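Local atomic coordinates of hydroxyglutarate synthase (Oryza sativa, PDB entry 6W1K), a protein that catalyses the iron(II)-dependent decarboxylation and hydroxylation of 2-oxoadipate to D-2-hydroxyglutarate with dioxygen, a step of lysine breakdown in plastids. Residues A[79-84]-A[119-124]; A[234-239]-A[291-295]. Numbering follows the deposited sequence.

In the fold
Both contacts border the 2-oxoadipate site, contact 1 through F123 on a sheet strand, contact 2 through F294 on the loop before helix 296-302. Contact 1 is buried and mostly apolar: the end of helix 72-81 lies on the outer face of strand 121-127, with one tyrosine hydrogen bond. Contact 2 is partly exposed and mixed: a beta-hairpin turn meets that loop through a salt bridge beside apolar contacts of L238 and L239. The contacts lie in series along the chain, their centres about 20 Å apart, yet they touch: R121 NE forms a salt bridge with D292 OD1 (2.7 Å), and the rings of F123 and F294 meet edge-to-face, F123 CD2 3.8 Å from F294 CD1.

Contact 1. Residues A[79-84]-A[119-124]; sequences FTDFGY and LPRIFI. With OOG (2-oxoadipic acid), chain F.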
# COMPACT_ATOMS: atom_id res chain seq x y z
N PHE A 79 8.53 -4.36 10.65
CA PHE A 79 7.24 -4.04 11.26
C PHE A 79 6.96 -4.90 12.47
O PHE A 79 6.45 -4.40 13.49
CB PHE A 79 6.09 -4.12 10.23
CG PHE A 79 6.20 -3.08 9.17
CD1 PHE A 79 5.89 -1.75 9.46
CD2 PHE A 79 6.67 -3.39 7.90
CE1 PHE A 79 6.03 -0.78 8.55
CE2 PHE A 79 6.83 -2.40 6.98
CZ PHE A 79 6.50 -1.09 7.30
N THR A 80 7.32 -6.20 12.43
CA THR A 80 7.12 -7.03 13.62
C THR A 80 8.10 -6.67 14.74
O THR A 80 7.77 -6.87 15.91
CB THR A 80 7.22 -8.53 13.30
OG1 THR A 80 8.48 -8.85 12.70
CG2 THR A 80 6.08 -8.92 12.33
N ASP A 81 9.29 -6.13 14.43
CA ASP A 81 10.14 -5.55 15.47
C ASP A 81 9.44 -4.37 16.19
O ASP A 81 9.70 -4.11 17.36
CB ASP A 81 11.45 -5.04 14.87
CG ASP A 81 12.46 -6.16 14.53
OD1 ASP A 81 12.28 -7.32 14.93
OD2 ASP A 81 13.44 -5.82 13.82
N PHE A 82 8.56 -3.67 15.50
CA PHE A 82 7.78 -2.58 16.08
C PHE A 82 6.32 -2.98 16.31
O PHE A 82 5.40 -2.16 16.19
CB PHE A 82 7.95 -1.33 15.21
CG PHE A 82 9.34 -0.76 15.34
CD1 PHE A 82 9.68 0.00 16.47
CD2 PHE A 82 10.32 -1.04 14.41
CE1 PHE A 82 10.99 0.48 16.67
CE2 PHE A 82 11.62 -0.56 14.59
CZ PHE A 82 11.95 0.20 15.71
N GLY A 83 6.11 -4.22 16.77
CA GLY A 83 4.86 -4.61 17.40
C GLY A 83 3.73 -4.96 16.44
O GLY A 83 2.61 -5.25 16.91
N TYR A 84 3.97 -4.97 15.14
CA TYR A 84 2.95 -5.42 14.21
C TYR A 84 2.80 -6.94 14.26
O TYR A 84 3.72 -7.68 14.61
CB TYR A 84 3.26 -4.99 12.79
CG TYR A 84 2.90 -3.56 12.48
CD1 TYR A 84 3.62 -2.52 13.03
CD2 TYR A 84 1.79 -3.27 11.67
CE1 TYR A 84 3.28 -1.21 12.75
CE2 TYR A 84 1.44 -1.97 11.40
CZ TYR A 84 2.20 -0.94 11.93
OH TYR A 84 1.86 0.37 11.68
N LEU A 119 -1.92 4.29 13.87
CA LEU A 119 -0.90 3.65 13.06
C LEU A 119 -1.54 2.84 11.94
O LEU A 119 -2.59 2.20 12.14
CB LEU A 119 -0.04 2.73 13.91
CG LEU A 119 1.01 3.36 14.81
CD1 LEU A 119 1.57 2.22 15.66
CD2 LEU A 119 2.10 4.13 14.06
N PRO A 120 -0.96 2.85 10.74
CA PRO A 120 -1.58 2.15 9.62
C PRO A 120 -1.31 0.65 9.65
O PRO A 120 -0.30 0.19 10.20
CB PRO A 120 -0.92 2.81 8.40
CG PRO A 120 0.50 3.16 8.88
CD PRO A 120 0.26 3.61 10.34
N ARG A 121 -2.27 -0.10 9.12
CA ARG A 121 -2.03 -1.48 8.74
C ARG A 121 -0.96 -1.49 7.66
O ARG A 121 -0.69 -0.48 7.01
CB ARG A 121 -3.32 -2.16 8.26
CG ARG A 121 -4.50 -2.12 9.25
CD ARG A 121 -5.76 -2.43 8.47
NE ARG A 121 -7.01 -2.31 9.22
CZ ARG A 121 -7.65 -1.17 9.44
NH1 ARG A 121 -7.16 -0.02 8.98
NH2 ARG A 121 -8.77 -1.19 10.12
N ILE A 122 -0.33 -2.65 7.47
CA ILE A 122 0.67 -2.81 6.42
C ILE A 122 0.27 -3.99 5.53
O ILE A 122 -0.06 -5.06 6.03
CB ILE A 122 2.09 -3.03 6.98
CG1 ILE A 122 2.46 -1.97 8.03
CG2 ILE A 122 3.09 -3.02 5.83
CD1 ILE A 122 2.76 -0.64 7.49
N PHE A 123 0.29 -3.77 4.22
CA PHE A 123 -0.03 -4.78 3.21
C PHE A 123 1.25 -4.99 2.39
O PHE A 123 1.76 -4.02 1.82
CB PHE A 123 -1.20 -4.31 2.33
CG PHE A 123 -1.71 -5.33 1.35
CD1 PHE A 123 -1.01 -5.61 0.17
CD2 PHE A 123 -2.90 -6.00 1.60
CE1 PHE A 123 -1.51 -6.55 -0.74
CE2 PHE A 123 -3.40 -6.95 0.71
CZ PHE A 123 -2.70 -7.23 -0.46
N ILE A 124 1.80 -6.21 2.39
CA ILE A 124 3.07 -6.48 1.71
C ILE A 124 2.84 -7.66 0.77
O ILE A 124 2.40 -8.73 1.21
CB ILE A 124 4.21 -6.81 2.67
CG1 ILE A 124 4.34 -5.72 3.74
CG2 ILE A 124 5.49 -6.91 1.89
CD1 ILE A 124 5.35 -6.03 4.85
C2 OOG F . -1.43 -3.55 -3.33
C3 OOG F . -2.85 -3.64 -3.87
C4 OOG F . -3.77 -4.31 -2.84
C6 OOG F . -5.61 -3.39 -1.18
O4 OOG F . -6.28 -4.45 -1.26
O3 OOG F . -6.11 -2.38 -0.63
C5 OOG F . -4.20 -3.33 -1.75
C1 OOG F . -0.43 -3.10 -4.41
O1 OOG F . 0.73 -3.27 -4.26
O2 OOG F . -0.86 -2.47 -5.58
O5 OOG F . -3.45 -2.52 -1.34
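Strand 121-127 lends F123 to the 2-oxoadipate pocket, and this contact is the packing of helix 72-81 and its exit turn against the back of that strand. On the pocket side, the F123 ring lays one face over the ligand, CE1 being 3.8 Å from OOG C4. On the other side, I122 and I124 point toward the helix. CG1 of I122 sits over the F79 ring, 3.9 Å from its centroid and 19° off the normal, a CH-pi contact; CD1 of I122 is 3.4 Å from F79 CE1, and I124 CD1 is 4.2 Å from F79 CD2. The alternation is that of a beta strand with one face on a helix and the other on an active site, in a protein whose family belongs to the glyoxalase clan. A Schellman motif ends the helix: Y84 N bonds F79 O (3.0 Å) and G83 N bonds T80 O (3.2 Å), with G83 at positive phi. The chain thereby turns so that Y84 also faces the strand: its CE2 lies 3.5 Å from I122 CG1, and its OH donates to P120 O at 2.6 Å. R121 has CA-to-CB away from the helix; its guanidinium salt-bridges D292 and E287.

Contact 2. Residues A[234-239]-A[291-295]; sequences SPDGLL and RDGFE
Segment 234-239 joins antiparallel strands 232-233 and 239-243 as a beta-hairpin, with a type I turn from S234 to G237 (G237 N to S234 O, 2.7 Å) and S234 N bonded to L239 O (2.8 Å). D236 (chi1 p) makes an Asx turn, OD1 accepting from L238 N (3.0 Å) and S234 OG (2.5 Å). Against it, R291 CA lies 5.9 Å from L238 CA, and E295 CA 6.2 Å from S234 CA. R291 (chi1 t, chi2 p, chi3 139°) packs CB 3.4 Å from L238 CB; its guanidinium has one face over L239 CB, and its NE forms a 2.7 Å salt bridge with D236 OD2. R291 NH1 bonds D292 O (2.8 Å), curving its own segment. D292, with CB away from the turn, takes a salt bridge from R121 through OD1. G293 follows at positive phi. CA-to-CB of F294 points away from the hairpin, and its ring lines the 2-oxoadipate pocket. E295 sets CD 3.3 Å from P235 CD; as N-cap of helix 296-302, its OE1 accepts from N298 N.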
# COMPACT_ATOMS: atom_id res chain seq x y z
N SER A 234 -16.41 -5.27 -1.36
CA SER A 234 -16.07 -6.59 -0.91
C SER A 234 -17.38 -7.31 -0.96
O SER A 234 -18.48 -6.80 -0.83
CB SER A 234 -15.51 -6.71 0.41
OG SER A 234 -16.37 -6.13 1.33
N PRO A 235 -17.50 -8.78 -1.08
CA PRO A 235 -18.72 -9.58 -1.16
C PRO A 235 -19.65 -9.40 0.04
O PRO A 235 -20.86 -9.51 -0.11
CB PRO A 235 -18.20 -11.02 -1.26
CG PRO A 235 -16.86 -10.89 -1.87
CD PRO A 235 -16.29 -9.59 -1.33
N ASP A 236 -19.12 -9.11 1.23
CA ASP A 236 -19.98 -8.81 2.37
C ASP A 236 -20.47 -7.37 2.37
O ASP A 236 -21.25 -7.00 3.25
CB ASP A 236 -19.25 -9.12 3.69
CG ASP A 236 -17.94 -8.30 3.89
OD1 ASP A 236 -17.62 -7.41 3.09
OD2 ASP A 236 -17.21 -8.54 4.87
N GLY A 237 -20.02 -6.54 1.43
CA GLY A 237 -20.46 -5.17 1.35
C GLY A 237 -19.78 -4.19 2.28
O GLY A 237 -20.05 -2.99 2.17
N LEU A 238 -18.87 -4.65 3.15
CA LEU A 238 -18.36 -3.84 4.25
C LEU A 238 -17.02 -3.17 3.97
O LEU A 238 -16.64 -2.25 4.71
CB LEU A 238 -18.22 -4.71 5.51
CG LEU A 238 -19.50 -5.48 5.85
CD1 LEU A 238 -19.30 -6.31 7.11
CD2 LEU A 238 -20.72 -4.55 6.01
N LEU A 239 -16.30 -3.59 2.94
CA LEU A 239 -15.03 -2.97 2.58
C LEU A 239 -15.17 -2.43 1.16
O LEU A 239 -15.37 -3.21 0.22
CB LEU A 239 -13.89 -3.97 2.69
CG LEU A 239 -12.54 -3.41 2.21
CD1 LEU A 239 -12.08 -2.20 3.06
CD2 LEU A 239 -11.51 -4.56 2.25
N ARG A 291 -15.39 -3.49 9.61
CA ARG A 291 -14.77 -4.59 8.87
C ARG A 291 -13.27 -4.36 8.78
O ARG A 291 -12.81 -3.32 8.30
CB ARG A 291 -15.41 -4.69 7.49
CG ARG A 291 -14.54 -5.42 6.45
CD ARG A 291 -14.64 -6.93 6.63
NE ARG A 291 -14.72 -7.64 5.34
CZ ARG A 291 -13.67 -7.99 4.60
NH1 ARG A 291 -12.42 -7.69 4.99
NH2 ARG A 291 -13.86 -8.63 3.46
N ASP A 292 -12.51 -5.34 9.25
CA ASP A 292 -11.06 -5.28 9.23
C ASP A 292 -10.51 -6.10 8.07
O ASP A 292 -11.21 -6.86 7.40
CB ASP A 292 -10.47 -5.76 10.56
CG ASP A 292 -9.09 -5.16 10.83
OD1 ASP A 292 -8.55 -4.46 9.93
OD2 ASP A 292 -8.55 -5.41 11.95
N GLY A 293 -9.22 -5.92 7.82
CA GLY A 293 -8.54 -6.74 6.85
C GLY A 293 -8.82 -6.30 5.41
O GLY A 293 -9.15 -5.14 5.14
N PHE A 294 -8.72 -7.26 4.51
CA PHE A 294 -8.68 -6.98 3.07
C PHE A 294 -9.48 -8.05 2.34
O PHE A 294 -10.02 -8.98 2.96
CB PHE A 294 -7.23 -6.92 2.59
CG PHE A 294 -6.43 -5.82 3.22
CD1 PHE A 294 -6.33 -4.58 2.60
CD2 PHE A 294 -5.80 -6.01 4.44
CE1 PHE A 294 -5.62 -3.56 3.20
CE2 PHE A 294 -5.07 -5.01 5.05
CZ PHE A 294 -4.97 -3.79 4.43
N GLU A 295 -9.59 -7.93 1.03
CA GLU A 295 -10.45 -8.83 0.26
C GLU A 295 -9.79 -9.12 -1.07
O GLU A 295 -9.44 -8.19 -1.81
CB GLU A 295 -11.85 -8.22 0.08
CG GLU A 295 -12.94 -9.28 -0.13
CD GLU A 295 -13.04 -9.68 -1.59
OE1 GLU A 295 -12.89 -8.78 -2.44
OE2 GLU A 295 -13.27 -10.88 -1.90
O HOH W 1 -16.09 -10.60 2.11